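Cytoplasmic Protein STM1381 (Salmonella enterica subsp. enterica serovar Typhimurium, PDB 3SOZ) is of unknown function but belongs to a putative glutamine amidotransferase family, probably with a fold related to class I glutaminase domains. Local coordinates at residues W13-I18 against S28-E33. Residues are numbered along the deposited sequence; the frame is centred on the assembly and turned at random.
Sequences WHIHMI and SSKYEE
His-14 turns the edge of its imidazole onto the face of the Tyr-31 phenol in a T-shaped stack, the planes at 69°; its CD2 sits 3.8 Å from CZ of Tyr-31, nearer the rim of that ring than its middle. With CG anti to the backbone N, the same imidazole also brings CD2 of His-14 to 3.3 Å from the carbonyl O of Lys-30. Further along this face, ND1 of His-16 and OG of Ser-29 share a 2.9 Å hydrogen bond at the imidazole's edge, near its plane. Ser-20 of the second subunit packs on His-14 and Ser-29. Both histidines belong to a two-stranded antiparallel beta hairpin, strands 14-21 and 24-31, that projects from the main body; it exemplifies a surface arm engaged by neighbouring copies. On its other face, CB of Ile-15 lies 3.8 Å from CD of Lys-30. CD1 of Ile-15 reaches OE2 of Glu-32 at 3.5 Å. Five backbone hydrogen bonds fix the antiparallel register; the N-H of Ile-15 aims straight at O of Lys-30 (N to O 2.6 Å, angle at H 179°), though tilted 33° from the carbonyl plane. Toward the hairpin turn, OG of Ser-28 lies beside CB of Met-17, here a selenomethionine, and is hydrogen-bonded to NE2 of His-19.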
# COMPACT_ATOMS: atom_id res chain seq x y z
N TRP A 13 -3.18 -2.34 20.85
CA TRP A 13 -2.69 -1.28 19.93
C TRP A 13 -2.03 -0.26 20.81
O TRP A 13 -2.57 0.02 21.90
CB TRP A 13 -3.82 -0.61 19.12
CG TRP A 13 -4.38 -1.47 18.02
CD1 TRP A 13 -5.47 -2.26 18.10
CD2 TRP A 13 -3.87 -1.61 16.67
NE1 TRP A 13 -5.67 -2.90 16.90
CE2 TRP A 13 -4.71 -2.52 16.01
CE3 TRP A 13 -2.79 -1.07 15.97
CZ2 TRP A 13 -4.50 -2.91 14.68
CZ3 TRP A 13 -2.57 -1.47 14.65
CH2 TRP A 13 -3.44 -2.38 14.02
N HIS A 14 -0.89 0.29 20.38
CA HIS A 14 -0.37 1.49 21.07
C HIS A 14 -0.87 2.69 20.28
O HIS A 14 -0.83 2.67 19.07
CB HIS A 14 1.17 1.48 21.23
CG HIS A 14 1.72 2.80 21.66
ND1 HIS A 14 2.21 3.74 20.77
CD2 HIS A 14 1.74 3.40 22.88
CE1 HIS A 14 2.55 4.83 21.43
NE2 HIS A 14 2.25 4.66 22.71
N ILE A 15 -1.35 3.72 20.93
CA ILE A 15 -1.85 4.87 20.16
C ILE A 15 -0.98 6.09 20.37
O ILE A 15 -0.80 6.52 21.51
CB ILE A 15 -3.32 5.23 20.57
CG1 ILE A 15 -4.27 4.01 20.42
CG2 ILE A 15 -3.86 6.41 19.79
CD1 ILE A 15 -4.63 3.66 19.04
N HIS A 16 -0.44 6.66 19.29
CA HIS A 16 0.30 7.91 19.46
C HIS A 16 -0.42 9.06 18.80
O HIS A 16 -0.66 9.01 17.60
CB HIS A 16 1.75 7.81 18.91
CG HIS A 16 2.53 9.05 19.14
ND1 HIS A 16 2.97 9.44 20.39
CD2 HIS A 16 2.91 10.04 18.30
CE1 HIS A 16 3.56 10.61 20.31
NE2 HIS A 16 3.55 10.99 19.05
N MSE A 17 -0.75 10.10 19.55
CA MSE A 17 -1.61 11.18 19.03
C MSE A 17 -0.87 12.48 18.88
O MSE A 17 -0.36 13.02 19.87
CB MSE A 17 -2.81 11.43 19.95
CG MSE A 17 -4.10 10.87 19.45
SE MSE A 17 -5.58 10.78 20.72
CE MSE A 17 -5.91 12.61 20.69
N ILE A 18 -0.79 12.99 17.65
CA ILE A 18 -0.30 14.36 17.46
C ILE A 18 -1.49 15.33 17.37
O ILE A 18 -2.31 15.21 16.45
CB ILE A 18 0.64 14.48 16.19
CG1 ILE A 18 1.69 13.37 16.27
CG2 ILE A 18 1.21 15.98 15.97
CD1 ILE A 18 2.30 13.09 14.93
N SER A 28 -0.21 13.02 22.81
CA SER A 28 -0.67 12.17 23.93
C SER A 28 -0.57 10.73 23.47
O SER A 28 -0.52 10.50 22.30
CB SER A 28 -2.09 12.57 24.33
OG SER A 28 -2.96 12.45 23.22
N SER A 29 -0.47 9.77 24.35
CA SER A 29 -0.28 8.39 23.89
C SER A 29 -0.99 7.45 24.82
O SER A 29 -1.11 7.71 26.02
CB SER A 29 1.20 8.00 23.84
OG SER A 29 1.93 8.84 23.00
N LYS A 30 -1.42 6.33 24.29
CA LYS A 30 -2.10 5.36 25.13
C LYS A 30 -2.13 4.01 24.49
O LYS A 30 -1.47 3.74 23.49
CB LYS A 30 -3.51 5.83 25.47
CG LYS A 30 -4.21 6.51 24.31
CD LYS A 30 -5.39 5.75 23.77
CE LYS A 30 -6.60 5.99 24.69
NZ LYS A 30 -7.44 4.76 24.77
N TYR A 31 -2.90 3.14 25.11
CA TYR A 31 -3.03 1.78 24.67
C TYR A 31 -4.46 1.52 24.45
O TYR A 31 -5.33 2.11 25.09
CB TYR A 31 -2.49 0.88 25.75
CG TYR A 31 -1.01 0.71 25.63
CD1 TYR A 31 -0.49 -0.13 24.64
CD2 TYR A 31 -0.11 1.44 26.42
CE1 TYR A 31 0.86 -0.29 24.48
CE2 TYR A 31 1.24 1.29 26.27
CZ TYR A 31 1.72 0.41 25.30
OH TYR A 31 3.08 0.21 25.10
N GLU A 32 -4.76 0.65 23.51
CA GLU A 32 -6.13 0.34 23.36
C GLU A 32 -6.43 -0.85 24.20
O GLU A 32 -6.71 -0.69 25.39
CB GLU A 32 -6.55 0.24 21.92
CG GLU A 32 -7.12 1.58 21.48
CD GLU A 32 -7.45 1.65 20.01
OE1 GLU A 32 -7.22 0.64 19.26
OE2 GLU A 32 -7.92 2.73 19.59
N GLU A 33 -6.35 -2.03 23.65
CA GLU A 33 -6.71 -3.23 24.41
C GLU A 33 -6.68 -4.32 23.39
O GLU A 33 -6.96 -4.07 22.20
CB GLU A 33 -8.09 -3.12 25.04
CG GLU A 33 -8.39 -4.25 26.03
CD GLU A 33 -9.03 -3.78 27.35
OE1 GLU A 33 -8.89 -2.58 27.71
OE2 GLU A 33 -9.65 -4.64 28.04